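Local coordinates for calcium-binding EF hand family protein (Arabidopsis thaliana, PDB 6YIG), which probably serves as an endocytic adaptor of the TPLATE complex, and through this N-terminal EH domain, a pair of EF-hands, binds calcium, at residues G26-G30 and S59-D63; I50-S54 and N69-V74. All blocks are in the same frame, centred on the assembly; numbering follows the deposited sequence. Where two conformers were deposited one is given.

Contact 1 of 2, residues G26-G30 and S59-D63. With NA (sodium ion), chain C; CA (calcium ion), chain B.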
# COMPACT_ATOMS: atom_id res chain seq x y z
N GLY A 26 -2.64 14.24 -5.85
CA GLY A 26 -2.57 13.99 -4.43
C GLY A 26 -3.37 12.79 -3.98
O GLY A 26 -3.55 12.60 -2.78
N ARG A 27 -3.86 12.00 -4.92
CA ARG A 27 -4.62 10.79 -4.66
C ARG A 27 -4.10 9.67 -5.55
O ARG A 27 -3.63 9.92 -6.66
CB ARG A 27 -6.12 10.98 -4.97
CG ARG A 27 -6.79 12.19 -4.35
CD ARG A 27 -8.23 12.27 -4.88
NE ARG A 27 -8.28 12.56 -6.31
CZ ARG A 27 -9.40 12.79 -6.99
NH1 ARG A 27 -10.56 12.76 -6.36
NH2 ARG A 27 -9.36 13.06 -8.29
N ILE A 28 -4.21 8.42 -5.08
CA ILE A 28 -3.87 7.27 -5.91
C ILE A 28 -5.17 6.67 -6.43
O ILE A 28 -5.98 6.12 -5.66
CB ILE A 28 -3.04 6.21 -5.16
CG1 ILE A 28 -1.82 6.83 -4.48
CG2 ILE A 28 -2.64 5.09 -6.14
CD1 ILE A 28 -0.94 7.67 -5.39
N SER A 29 -5.37 6.77 -7.73
CA SER A 29 -6.53 6.20 -8.38
C SER A 29 -6.37 4.70 -8.55
O SER A 29 -5.28 4.14 -8.39
CB SER A 29 -6.73 6.83 -9.75
OG SER A 29 -5.69 6.39 -10.61
N GLY A 30 -7.49 4.04 -8.86
CA GLY A 30 -7.43 2.61 -9.14
C GLY A 30 -6.40 2.26 -10.20
O GLY A 30 -5.61 1.33 -10.05
N SER A 59 -14.28 5.38 -2.33
CA SER A 59 -14.37 6.45 -3.31
C SER A 59 -13.66 6.15 -4.61
O SER A 59 -13.84 6.90 -5.58
CB SER A 59 -13.76 7.72 -2.72
OG SER A 59 -12.36 7.54 -2.57
N GLY A 60 -12.83 5.12 -4.66
CA GLY A 60 -12.03 4.83 -5.83
C GLY A 60 -10.67 5.47 -5.81
O GLY A 60 -9.92 5.35 -6.79
N PHE A 61 -10.33 6.17 -4.74
CA PHE A 61 -9.05 6.82 -4.62
C PHE A 61 -8.49 6.56 -3.24
O PHE A 61 -9.24 6.46 -2.26
CB PHE A 61 -9.16 8.34 -4.80
CG PHE A 61 -9.65 8.75 -6.15
CD1 PHE A 61 -11.00 8.85 -6.41
CD2 PHE A 61 -8.76 9.02 -7.17
CE1 PHE A 61 -11.45 9.22 -7.64
CE2 PHE A 61 -9.19 9.39 -8.40
CZ PHE A 61 -10.54 9.49 -8.64
N LEU A 62 -7.18 6.46 -3.16
CA LEU A 62 -6.48 6.36 -1.89
C LEU A 62 -5.82 7.69 -1.56
O LEU A 62 -5.10 8.25 -2.38
CB LEU A 62 -5.40 5.29 -1.93
CG LEU A 62 -5.82 3.90 -2.43
CD1 LEU A 62 -4.59 3.00 -2.42
CD2 LEU A 62 -6.97 3.32 -1.63
N ASP A 63 -6.06 8.18 -0.34
CA ASP A 63 -5.25 9.30 0.11
C ASP A 63 -3.90 8.78 0.62
O ASP A 63 -3.57 7.60 0.49
CB ASP A 63 -6.01 10.14 1.14
CG ASP A 63 -6.34 9.38 2.39
OD1 ASP A 63 -5.76 8.32 2.63
OD2 ASP A 63 -7.20 9.87 3.16
NA NA C . -11.05 6.54 -0.90
CA CA B . -3.38 10.57 -8.85
O HOH W 1 -10.49 4.81 -9.30
O HOH W 2 -5.68 10.26 -9.35
O HOH W 3 -10.71 9.16 -0.90
O HOH W 4 -10.44 6.30 1.27
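The carbonyl O of Gly60 takes a short bond from water 1 and a long, weak one from Gly30 N. Water 1 donates to Gly60 O at 2.6 Å; the same water accepts from Gly30 N, so it bridges the two loops. The firm link is the backbone pair of Ile28 and Leu62. Ile28 N donates to Leu62 O at 2.8 Å, nearly straight (172°) and in the carbonyl plane. Leu62 N returns the bond to Ile28 O, also at 2.8 Å. This is the short antiparallel pairing that couples the two loops of an EF-hand pair. Both loops hold a metal beside it. Arg27 O binds the calcium at 2.3 Å, in a site completed by water 2, Asp21, Asp23, Asp25 and Glu32. Phe61 O binds the sodium ion at 2.3 Å, with Ser59 OG, two waters, Asp55 and Ser57. Ser59 OG also accepts from Phe61 N, forming an ST turn.

Over the strands, Arg27 lays its guanidinium flat on one face of the Phe61 ring. The planes are 6° apart, and Arg27 CZ stands 3.8 Å from the centroid of the Phe61 ring, a cation-pi stack. The Arg27 chain bends at chi3 (-67°), which folds the guanidinium back above the ring. Ser29 CA comes at the same ring obliquely, and Ser29 CB lies 3.8 Å from Phe61 CE2.

On the other face of the pairing, Ile28 and Leu62 meet through their CB atoms. Their side chains run into the helical core. Ile28 packs on Phe17 and Ala20 of helix 12-20, and both touch Phe67 of helix 64-78. Leu62 also reaches Trp51 and Ser54 of helix 44-54. Ser29 and Asp63 are the N-caps of helices 30-37 and 64-78.

Contact 2 of 2, residues I50-S54 and N69-V74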
# COMPACT_ATOMS: atom_id res chain seq x y z
N ILE A 50 -6.02 -6.05 -0.89
CA ILE A 50 -5.35 -4.88 -0.32
C ILE A 50 -6.04 -3.59 -0.75
O ILE A 50 -6.29 -2.71 0.07
CB ILE A 50 -3.86 -4.90 -0.69
CG1 ILE A 50 -3.16 -6.00 0.10
CG2 ILE A 50 -3.20 -3.57 -0.41
CD1 ILE A 50 -1.78 -6.31 -0.32
N TRP A 51 -6.41 -3.49 -2.03
CA TRP A 51 -7.10 -2.30 -2.52
C TRP A 51 -8.42 -2.12 -1.78
O TRP A 51 -8.73 -1.02 -1.31
CB TRP A 51 -7.33 -2.41 -4.04
CG TRP A 51 -8.24 -1.30 -4.53
CD1 TRP A 51 -9.60 -1.38 -4.70
CD2 TRP A 51 -7.88 0.05 -4.82
NE1 TRP A 51 -10.09 -0.17 -5.11
CE2 TRP A 51 -9.05 0.73 -5.19
CE3 TRP A 51 -6.66 0.74 -4.84
CZ2 TRP A 51 -9.05 2.06 -5.56
CZ3 TRP A 51 -6.67 2.05 -5.22
CH2 TRP A 51 -7.85 2.71 -5.55
N SER A 52 -9.21 -3.19 -1.70
CA SER A 52 -10.51 -3.13 -1.01
C SER A 52 -10.34 -2.65 0.42
O SER A 52 -11.09 -1.77 0.88
CB SER A 52 -11.17 -4.52 -1.06
OG SER A 52 -12.41 -4.55 -0.38
N LEU A 53 -9.34 -3.17 1.12
CA LEU A 53 -9.14 -2.84 2.52
C LEU A 53 -8.65 -1.41 2.69
O LEU A 53 -8.87 -0.80 3.75
CB LEU A 53 -8.11 -3.77 3.15
CG LEU A 53 -8.55 -5.21 3.28
CD1 LEU A 53 -7.32 -6.06 3.57
CD2 LEU A 53 -9.55 -5.39 4.41
N SER A 54 -7.99 -0.89 1.67
CA SER A 54 -7.32 0.41 1.77
C SER A 54 -8.22 1.56 1.37
O SER A 54 -8.03 2.68 1.87
CB SER A 54 -6.08 0.43 0.88
OG SER A 54 -5.13 -0.51 1.34
N ASN A 69 -0.98 2.65 4.02
CA ASN A 69 -1.48 1.40 4.56
C ASN A 69 -1.47 0.29 3.51
O ASN A 69 -1.15 -0.87 3.82
CB ASN A 69 -2.89 1.56 5.12
CG ASN A 69 -2.90 2.26 6.47
OD1 ASN A 69 -1.93 2.23 7.22
ND2 ASN A 69 -4.01 2.89 6.78
N SER A 70 -1.78 0.61 2.25
CA SER A 70 -1.68 -0.43 1.22
C SER A 70 -0.23 -0.88 1.05
O SER A 70 0.02 -2.06 0.76
CB SER A 70 -2.26 0.04 -0.11
OG SER A 70 -1.38 0.89 -0.84
N LEU A 71 0.72 0.03 1.20
CA LEU A 71 2.14 -0.34 1.14
C LEU A 71 2.51 -1.27 2.29
O LEU A 71 3.27 -2.24 2.11
CB LEU A 71 3.00 0.93 1.18
CG LEU A 71 2.99 1.78 -0.10
CD1 LEU A 71 3.69 3.13 0.20
CD2 LEU A 71 3.58 1.08 -1.30
N ARG A 72 2.00 -0.99 3.50
CA ARG A 72 2.27 -1.84 4.64
C ARG A 72 1.70 -3.23 4.43
O ARG A 72 2.35 -4.23 4.75
CB ARG A 72 1.69 -1.23 5.92
CG ARG A 72 2.35 0.05 6.34
CD ARG A 72 1.73 0.66 7.60
NE ARG A 72 2.48 1.87 7.95
CZ ARG A 72 2.08 3.12 7.68
NH1 ARG A 72 0.91 3.36 7.12
NH2 ARG A 72 2.87 4.13 7.98
N LEU A 73 0.48 -3.32 3.91
CA LEU A 73 -0.09 -4.64 3.64
C LEU A 73 0.70 -5.36 2.58
O LEU A 73 0.84 -6.60 2.65
CB LEU A 73 -1.54 -4.47 3.24
CG LEU A 73 -2.47 -4.02 4.35
CD1 LEU A 73 -3.85 -3.68 3.80
CD2 LEU A 73 -2.57 -5.05 5.46
N VAL A 74 1.20 -4.64 1.57
CA VAL A 74 2.07 -5.26 0.56
C VAL A 74 3.33 -5.83 1.21
O VAL A 74 3.74 -6.95 0.90
CB VAL A 74 2.40 -4.27 -0.57
CG1 VAL A 74 3.55 -4.78 -1.42
CG2 VAL A 74 1.16 -4.03 -1.41
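This is a buried helix-helix packing contact near the centre of the EH domain, between the two helices of its second EF-hand. Helix 44-54 enters the sodium-binding loop and helix 64-78 leaves it. The two short segments run at 144° to each other, their axes 9.5 Å apart at closest approach.

Ile50 carries most of the contact. Ile50 CG2 touches Ser70 CB at 3.7 Å. Ile50 CG1 lies alongside Leu73 CB at 3.9 Å, the two side chains sliding past each other in opposite directions. Ile50 CD1 goes on to Val74 CG2, also at 3.9 Å, and meets it crosswise. Cutting Ile50 back to an alanine would remove all three touches and is likely to open a gap facing Ser70, Leu73 and Val74. Leu53 adds a looser touch, CD1 to Leu73 CD1.

Closer to the loop, Ser54 OG packs 3.3 Å from Ser70 CB. Ser54 OG sits beside its backbone N, opposite the carbonyl carbon (chi1 -64°), and donates to Ile50 O at 2.8 Å from above the carbonyl plane. In the conformer given, Ser70 OG bonds to Phe67 O of its own helix. Each hydroxyl is thus turned to its own helix, and these two segments meet through van der Waals packing, mostly apolar.

Contacts 1 and 2 lie in the same EH domain, with centres about 12 Å apart. Their segments alternate along the chain: 26-30, 50-54, 59-63, then 69-74. Helix 44-54, strand 61-62 and helix 64-78 follow one another, so contact 2 packs the helices on either side of the loop that contact 1 pairs with the calcium loop. The two contacts also touch directly. Leu62 CG meets Trp51 CZ3 at 3.5 Å, and Trp51 CH2 lies 3.6 Å from Gly30 N. Contact 1 therefore joins the two EF-hands at their metal loops, while contact 2 packs the two helices of the second hand against each other deeper in the helical core.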